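Local atomic coordinates of restriction endonuclease UbaLAI (Unidentified, PDB entry 5O63), a protein that cleaves DNA at specific sites as a monomeric Type IIE restriction endonuclease, its N-terminal B3 domain binding the cognate DNA. Residues A23-V28 and G153-R158; K27-N32 and R107-L112. All coordinates share one frame; numbering follows the deposited sequence. Where two conformers were deposited one is given.

Interaction 1: residues A23-V28 and G153-R158; sequences AMFAKV and GLFVVR
Met24, an engineered residue, and Arg158 form an antiparallel hydrogen-bonded pair and bury more surface than any other residues here. Met24 N donates to Arg158 O at 3.0 Å, and Arg158 N answers to Met24 O at 2.9 Å. Their side chains leave the sheet on the same face. The Met24 chain is extended to SD and then bends (chi3 68°), which places CE 4.1 Å from CG1 of Val156. The same methyl lies over one face of the Arg158 guanidinium, toward its rim, although a second deposited Arg158 conformer makes this detail doubtful. Next along that face, CB of Ala26 meets the same Val156 CG1. At the far end Val28 accounts for the next largest burial. Its N bonds to Leu154 O at 2.8 Å, almost in line with that carbonyl, whereas Gly153 N approaches Val28 O at 2.7 Å from above the carbonyl plane. The pairing thus runs past the strand proper into the turn at Gly153, whose positive phi (95°) suits a residue without CB. Over the other face, CE1 of Phe25 lies 3.9 Å from Phe155 CD2, which sits at the edge of the Phe25 ring, while Val157 CG2 packs against Phe25 CD1 at 3.8 Å. Strand 155-159 is an outermost strand of the B3 pseudobarrel sheet, and strand 19-28 carries on to strand 108-116 by backbone bonds such as Phe25 with Phe111. Helix 136-144 covers the Met24 face: Cys143 touches Met24, its carbonyl O accepts from Arg158 NH2 in the conformer given, and Phe144 packs on Leu154 and Val156. Leu4 of helix 3-14 joins them, whereas Pro43 and Ala46 lie against the Phe25 face.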
loop_
_atom_site.group_PDB
_atom_site.type_symbol
_atom_site.label_atom_id
_atom_site.label_comp_id
_atom_site.label_asym_id
_atom_site.label_seq_id
_atom_site.Cartn_x
_atom_site.Cartn_y
_atom_site.Cartn_z
ATOM N N ALA A 23 -3.913 3.405 -10.333
ATOM C CA ALA A 23 -4.863 2.776 -9.471
ATOM C C ALA A 23 -4.299 2.853 -8.051
ATOM O O ALA A 23 -3.084 2.884 -7.855
ATOM C CB ALA A 23 -5.093 1.326 -9.855
ATOM N N MET A 24 -5.198 2.895 -7.097
ATOM C CA MET A 24 -4.805 2.953 -5.673
ATOM C C MET A 24 -5.459 1.859 -4.869
ATOM O O MET A 24 -6.649 1.540 -5.051
ATOM C CB MET A 24 -5.165 4.332 -5.098
ATOM C CG MET A 24 -5.018 4.457 -3.553
ATOM S SD MET A 24 -5.561 6.038 -2.884
ATOM C CE MET A 24 -7.292 5.933 -3.189
ATOM N N PHE A 25 -4.677 1.276 -3.960
ATOM C CA PHE A 25 -5.217 0.451 -2.885
ATOM C C PHE A 25 -4.778 1.090 -1.574
ATOM O O PHE A 25 -3.573 1.162 -1.298
ATOM C CB PHE A 25 -4.705 -1.000 -3.030
ATOM C CG PHE A 25 -4.780 -1.815 -1.758
ATOM C CD1 PHE A 25 -5.963 -2.001 -1.050
ATOM C CD2 PHE A 25 -3.629 -2.408 -1.258
ATOM C CE1 PHE A 25 -5.996 -2.772 0.147
ATOM C CE2 PHE A 25 -3.637 -3.175 -0.088
ATOM C CZ PHE A 25 -4.814 -3.367 0.643
ATOM N N ALA A 26 -5.698 1.563 -0.755
ATOM C CA ALA A 26 -5.374 2.186 0.542
ATOM C C ALA A 26 -6.115 1.428 1.618
ATOM O O ALA A 26 -7.279 1.032 1.445
ATOM C CB ALA A 26 -5.753 3.619 0.581
ATOM N N LYS A 27 -5.427 1.235 2.722
ATOM C CA LYS A 27 -5.937 0.378 3.811
ATOM C C LYS A 27 -5.644 1.050 5.148
ATOM O O LYS A 27 -4.505 1.437 5.458
ATOM C CB LYS A 27 -5.321 -1.028 3.798
ATOM C CG LYS A 27 -5.983 -1.946 4.843
ATOM C CD LYS A 27 -5.155 -3.238 5.093
ATOM C CE LYS A 27 -5.939 -4.136 6.085
ATOM N NZ LYS A 27 -5.061 -5.327 6.560
ATOM N N VAL A 28 -6.693 1.200 5.965
ATOM C CA VAL A 28 -6.484 1.500 7.374
ATOM C C VAL A 28 -6.117 0.209 8.065
ATOM O O VAL A 28 -6.878 -0.792 8.007
ATOM C CB VAL A 28 -7.786 2.086 8.035
ATOM C CG1 VAL A 28 -7.560 2.408 9.473
ATOM C CG2 VAL A 28 -8.280 3.322 7.209
ATOM N N GLY A 153 -9.128 -1.743 9.248
ATOM C CA GLY A 153 -9.447 -2.717 8.227
ATOM C C GLY A 153 -10.088 -2.124 6.992
ATOM O O GLY A 153 -10.202 -2.767 5.953
ATOM N N LEU A 154 -10.665 -0.930 7.127
ATOM C CA LEU A 154 -11.304 -0.301 5.996
ATOM C C LEU A 154 -10.356 -0.109 4.825
ATOM O O LEU A 154 -9.208 0.301 5.036
ATOM C CB LEU A 154 -11.836 1.078 6.384
ATOM C CG LEU A 154 -12.408 2.007 5.343
ATOM C CD1 LEU A 154 -13.745 1.430 4.781
ATOM C CD2 LEU A 154 -12.692 3.346 6.042
ATOM N N PHE A 155 -10.841 -0.378 3.635
ATOM C CA PHE A 155 -9.918 -0.213 2.469
ATOM C C PHE A 155 -10.666 0.234 1.245
ATOM O O PHE A 155 -11.906 0.061 1.158
ATOM C CB PHE A 155 -9.104 -1.505 2.216
ATOM C CG PHE A 155 -9.874 -2.612 1.612
ATOM C CD1 PHE A 155 -10.613 -3.514 2.448
ATOM C CD2 PHE A 155 -9.895 -2.805 0.233
ATOM C CE1 PHE A 155 -11.390 -4.530 1.863
ATOM C CE2 PHE A 155 -10.688 -3.836 -0.378
ATOM C CZ PHE A 155 -11.430 -4.726 0.472
ATOM N N VAL A 156 -9.939 0.788 0.286
ATOM C CA VAL A 156 -10.536 1.153 -0.992
ATOM C C VAL A 156 -9.583 0.726 -2.064
ATOM O O VAL A 156 -8.339 0.775 -1.878
ATOM C CB VAL A 156 -10.816 2.615 -1.091
ATOM C CG1 VAL A 156 -9.575 3.498 -0.803
ATOM C CG2 VAL A 156 -11.469 2.961 -2.425
ATOM N N VAL A 157 -10.149 0.245 -3.154
ATOM C CA VAL A 157 -9.398 -0.047 -4.342
ATOM C C VAL A 157 -10.092 0.747 -5.467
ATOM O O VAL A 157 -11.298 0.547 -5.730
ATOM C CB VAL A 157 -9.406 -1.535 -4.678
ATOM C CG1 VAL A 157 -8.701 -1.757 -5.985
ATOM C CG2 VAL A 157 -8.764 -2.351 -3.562
ATOM N N ARG A 158 -9.387 1.668 -6.109
ATOM C CA ARG A 158 -10.062 2.414 -7.181
ATOM C C ARG A 158 -9.115 3.226 -8.054
ATOM O O ARG A 158 -8.021 3.638 -7.632
ATOM C CB ARG A 158 -11.145 3.335 -6.595
ATOM C CG ARG A 158 -10.647 4.404 -5.659
ATOM C CD ARG A 158 -11.857 5.193 -5.170
ATOM N NE ARG A 158 -11.511 6.300 -4.289
ATOM C CZ ARG A 158 -11.091 7.479 -4.724
ATOM N NH1 ARG A 158 -10.948 7.684 -6.030
ATOM N NH2 ARG A 158 -10.812 8.449 -3.854
#

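Interaction 2: residues K27-N32 and R107-L112; sequences KVLTPN and RLTIFL. With nucleotides of chain D.
Leu29 wedges between Arg107 and Thr109, its side chain crossing each at about a right angle, and its two methyls divide the work. CD1 lies over one face of the Arg107 guanidinium, offset toward the rim and 3.7 Å from NH1; CD2 meets Thr109 CG2 at 3.8 Å. Arg107 is bent at its third torsion (chi3 -63°), which folds NE back toward the Leu29 side of the chain. At the edge of the guanidinium, in its plane, a water accepts from NH2 at 2.9 Å and reaches Leu29 O only weakly. A second water bridges more firmly, donating to Leu29 O at 2.7 Å and accepting from Arg107 N. Backbone bonds pair Lys27 with Thr109 in both directions, and one more runs from Leu29 N to Arg107 O, the donor standing above that carbonyl plane. On the opposite face of the sheet from Lys27 and Thr109, the Val28 and Leu108 side chains cross obliquely, CG2 to CD1 4.0 Å. Beyond Leu29 the chain turns to the DNA. OG1 of Thr30 and N of Asn32 both grip OP2 of DC4 of chain D, the hydroxyl at 2.6 Å and the amide at 2.8 Å. Asn32 ND2 donates to N7 of DA5 of chain D at 3.0 Å, a base contact on the major-groove edge, which by itself marks a purine. The segment's place after the first strand is consistent with the N-arm of other B3 domains. A salt bridge from NE to Asp105 and bonds from NH1 to Leu99 O and Asp33 O fix the Arg107 guanidinium as a platform beneath Leu29. Thr109 OG1, by contrast, is buried without a polar partner. Apolar wedge, bridging water and second-shell arginine probably help to position the loop whose Thr30 and Asn32 bind the DNA.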
loop_
_atom_site.group_PDB
_atom_site.type_symbol
_atom_site.label_atom_id
_atom_site.label_comp_id
_atom_site.label_asym_id
_atom_site.label_seq_id
_atom_site.Cartn_x
_atom_site.Cartn_y
_atom_site.Cartn_z
ATOM N N LYS A 27 -5.427 1.235 2.722
ATOM C CA LYS A 27 -5.937 0.378 3.811
ATOM C C LYS A 27 -5.644 1.050 5.148
ATOM O O LYS A 27 -4.505 1.437 5.458
ATOM C CB LYS A 27 -5.321 -1.028 3.798
ATOM C CG LYS A 27 -5.983 -1.946 4.843
ATOM C CD LYS A 27 -5.155 -3.238 5.093
ATOM C CE LYS A 27 -5.939 -4.136 6.085
ATOM N NZ LYS A 27 -5.061 -5.327 6.560
ATOM N N VAL A 28 -6.693 1.200 5.965
ATOM C CA VAL A 28 -6.484 1.500 7.374
ATOM C C VAL A 28 -6.117 0.209 8.065
ATOM O O VAL A 28 -6.878 -0.792 8.007
ATOM C CB VAL A 28 -7.786 2.086 8.035
ATOM C CG1 VAL A 28 -7.560 2.408 9.473
ATOM C CG2 VAL A 28 -8.280 3.322 7.209
ATOM N N LEU A 29 -4.923 0.193 8.648
ATOM C CA LEU A 29 -4.395 -1.077 9.166
ATOM C C LEU A 29 -5.239 -1.554 10.344
ATOM O O LEU A 29 -5.931 -0.736 11.014
ATOM C CB LEU A 29 -2.931 -0.955 9.633
ATOM C CG LEU A 29 -1.995 -0.561 8.459
ATOM C CD1 LEU A 29 -0.561 -0.777 9.066
ATOM C CD2 LEU A 29 -2.302 -1.362 7.227
ATOM N N THR A 30 -5.144 -2.853 10.651
ATOM C CA THR A 30 -5.677 -3.363 11.931
ATOM C C THR A 30 -4.500 -3.538 12.883
ATOM O O THR A 30 -3.320 -3.589 12.387
ATOM C CB THR A 30 -6.414 -4.732 11.796
ATOM O OG1 THR A 30 -5.473 -5.812 11.647
ATOM C CG2 THR A 30 -7.328 -4.756 10.526
ATOM N N PRO A 31 -4.711 -3.669 14.167
ATOM C CA PRO A 31 -3.600 -3.663 15.119
ATOM C C PRO A 31 -2.617 -4.788 14.821
ATOM O O PRO A 31 -1.374 -4.581 15.047
ATOM C CB PRO A 31 -4.281 -3.846 16.485
ATOM C CG PRO A 31 -5.606 -2.973 16.261
ATOM C CD PRO A 31 -6.009 -3.423 14.868
ATOM N N ASN A 32 -3.096 -5.923 14.317
ATOM C CA ASN A 32 -2.110 -7.024 14.063
ATOM C C ASN A 32 -1.159 -6.713 12.936
ATOM O O ASN A 32 -0.044 -7.285 12.933
ATOM C CB ASN A 32 -2.815 -8.330 13.701
ATOM C CG ASN A 32 -1.977 -9.551 14.109
ATOM O OD1 ASN A 32 -1.586 -9.661 15.257
ATOM N ND2 ASN A 32 -1.687 -10.405 13.145
ATOM N N ARG A 107 -3.414 3.775 11.702
ATOM C CA ARG A 107 -2.307 3.742 10.708
ATOM C C ARG A 107 -2.890 3.512 9.337
ATOM O O ARG A 107 -3.934 2.876 9.212
ATOM C CB ARG A 107 -1.338 2.612 11.039
ATOM C CG ARG A 107 -0.513 2.856 12.292
ATOM C CD ARG A 107 0.293 1.587 12.716
ATOM N NE ARG A 107 -0.627 0.467 13.075
ATOM C CZ ARG A 107 -0.361 -0.823 12.899
ATOM N NH1 ARG A 107 0.875 -1.241 12.461
ATOM N NH2 ARG A 107 -1.265 -1.752 13.221
ATOM N N LEU A 108 -2.216 4.030 8.303
ATOM C CA LEU A 108 -2.693 3.911 6.932
ATOM C C LEU A 108 -1.529 3.405 6.054
ATOM O O LEU A 108 -0.409 3.839 6.249
ATOM C CB LEU A 108 -3.195 5.298 6.416
ATOM C CG LEU A 108 -3.821 5.334 5.040
ATOM C CD1 LEU A 108 -5.212 4.649 5.044
ATOM C CD2 LEU A 108 -3.964 6.824 4.512
ATOM N N THR A 109 -1.828 2.530 5.108
ATOM C CA THR A 109 -0.915 2.294 3.993
ATOM C C THR A 109 -1.572 2.676 2.698
ATOM O O THR A 109 -2.754 2.374 2.492
ATOM C CB THR A 109 -0.464 0.831 3.943
ATOM O OG1 THR A 109 -1.598 -0.062 3.804
ATOM C CG2 THR A 109 0.340 0.497 5.163
ATOM N N ILE A 110 -0.815 3.344 1.812
ATOM C CA ILE A 110 -1.287 3.640 0.472
ATOM C C ILE A 110 -0.354 2.966 -0.524
ATOM O O ILE A 110 0.848 3.147 -0.454
ATOM C CB ILE A 110 -1.347 5.128 0.180
ATOM C CG1 ILE A 110 -2.254 5.848 1.182
ATOM C CG2 ILE A 110 -1.759 5.344 -1.348
ATOM C CD1 ILE A 110 -2.197 7.321 1.005
ATOM N N PHE A 111 -0.920 2.190 -1.449
ATOM C CA PHE A 111 -0.158 1.638 -2.554
ATOM C C PHE A 111 -0.735 2.263 -3.816
ATOM O O PHE A 111 -1.938 2.356 -3.977
ATOM C CB PHE A 111 -0.288 0.122 -2.651
ATOM C CG PHE A 111 0.245 -0.649 -1.464
ATOM C CD1 PHE A 111 1.484 -1.253 -1.570
ATOM C CD2 PHE A 111 -0.547 -0.845 -0.307
ATOM C CE1 PHE A 111 1.990 -2.005 -0.484
ATOM C CE2 PHE A 111 -0.022 -1.591 0.772
ATOM C CZ PHE A 111 1.225 -2.146 0.642
ATOM N N LEU A 112 0.131 2.664 -4.728
ATOM C CA LEU A 112 -0.318 3.240 -5.991
ATOM C C LEU A 112 0.355 2.445 -7.097
ATOM O O LEU A 112 1.562 2.199 -7.009
ATOM C CB LEU A 112 0.095 4.706 -6.089
ATOM C CG LEU A 112 -0.455 5.555 -7.225
ATOM C CD1 LEU A 112 -1.877 5.924 -6.885
ATOM C CD2 LEU A 112 0.458 6.819 -7.477
ATOM P P DC D 4 -6.912 -7.407 14.830
ATOM O OP1 DC D 4 -7.558 -6.431 15.772
ATOM O OP2 DC D 4 -5.731 -6.904 13.986
ATOM O "O5'" DC D 4 -6.352 -8.660 15.610
ATOM C "C5'" DC D 4 -7.278 -9.353 16.570
ATOM C "C4'" DC D 4 -6.578 -10.518 17.201
ATOM O "O4'" DC D 4 -6.283 -11.508 16.198
ATOM C "C3'" DC D 4 -5.217 -10.125 17.817
ATOM O "O3'" DC D 4 -5.252 -10.468 19.212
ATOM C "C2'" DC D 4 -4.201 -11.010 17.072
ATOM C "C1'" DC D 4 -5.129 -12.147 16.565
ATOM N N1 DC D 4 -4.594 -12.801 15.366
ATOM C C2 DC D 4 -4.012 -14.079 15.487
ATOM O O2 DC D 4 -4.044 -14.693 16.601
ATOM N N3 DC D 4 -3.484 -14.653 14.370
ATOM C C4 DC D 4 -3.471 -13.993 13.191
ATOM N N4 DC D 4 -2.877 -14.612 12.148
ATOM C C5 DC D 4 -4.054 -12.668 13.043
ATOM C C6 DC D 4 -4.571 -12.105 14.158
ATOM P P DA D 5 -4.065 -9.975 20.197
ATOM O OP1 DA D 5 -4.611 -10.105 21.598
ATOM O OP2 DA D 5 -3.481 -8.692 19.745
ATOM O "O5'" DA D 5 -2.923 -11.067 19.985
ATOM C "C5'" DA D 5 -3.194 -12.423 20.338
ATOM C "C4'" DA D 5 -2.081 -13.320 19.876
ATOM O "O4'" DA D 5 -2.048 -13.324 18.449
ATOM C "C3'" DA D 5 -0.680 -12.887 20.272
ATOM O "O3'" DA D 5 -0.339 -13.563 21.478
ATOM C "C2'" DA D 5 0.175 -13.354 19.037
ATOM C "C1'" DA D 5 -0.866 -13.989 18.114
ATOM N N9 DA D 5 -0.594 -13.760 16.689
ATOM C C8 DA D 5 -0.963 -12.666 15.917
ATOM N N7 DA D 5 -0.603 -12.778 14.665
ATOM C C5 DA D 5 0.054 -14.002 14.615
ATOM C C6 DA D 5 0.713 -14.700 13.567
ATOM N N6 DA D 5 0.808 -14.239 12.302
ATOM N N1 DA D 5 1.248 -15.924 13.867
ATOM C C2 DA D 5 1.141 -16.370 15.111
ATOM N N3 DA D 5 0.552 -15.824 16.189
ATOM C C4 DA D 5 -0.004 -14.633 15.855
ATOM P P DC D 3 -10.154 -6.714 9.146
ATOM O OP1 DC D 3 -10.989 -5.691 9.897
ATOM O OP2 DC D 3 -9.180 -6.300 8.066
ATOM O "O5'" DC D 3 -9.363 -7.590 10.207
ATOM C "C5'" DC D 3 -10.067 -8.105 11.296
ATOM C "C4'" DC D 3 -9.214 -9.023 12.096
ATOM O "O4'" DC D 3 -8.890 -10.201 11.327
ATOM C "C3'" DC D 3 -7.869 -8.446 12.520
ATOM O "O3'" DC D 3 -8.053 -7.948 13.856
ATOM C "C2'" DC D 3 -6.929 -9.685 12.457
ATOM C "C1'" DC D 3 -7.916 -10.827 12.167
ATOM N N1 DC D 3 -7.340 -11.955 11.502
ATOM C C2 DC D 3 -7.280 -13.180 12.186
ATOM O O2 DC D 3 -7.803 -13.260 13.325
ATOM N N3 DC D 3 -6.646 -14.246 11.602
ATOM C C4 DC D 3 -6.071 -14.116 10.397
ATOM N N4 DC D 3 -5.514 -15.197 9.861
ATOM C C5 DC D 3 -6.091 -12.844 9.670
ATOM C C6 DC D 3 -6.744 -11.806 10.259
HETATM O O HOH W 1 -5.232 1.523 12.294
HETATM O O HOH W 2 -3.885 -0.621 13.755
#

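In the fold
From the N terminus, strand 19-28 enters both contacts, and Lys27 and Val28 belong to each. Its end continues into 29-32, where interaction 2 closes a loop of some 75 residues by meeting the start of strand 108-116. The chain then runs through strand 121-128 and helix 136-144 before 153-158 returns to the other edge of strand 19-28, so that interaction 1 closes the wider loop and encloses the smaller one. Strand 19-28 therefore lies between 108-116 and the outermost strand 155-159 in one sheet. Gly153 CA also touches Thr30 CG2, so the turn before the last strand packs against the DNA-contacting loop.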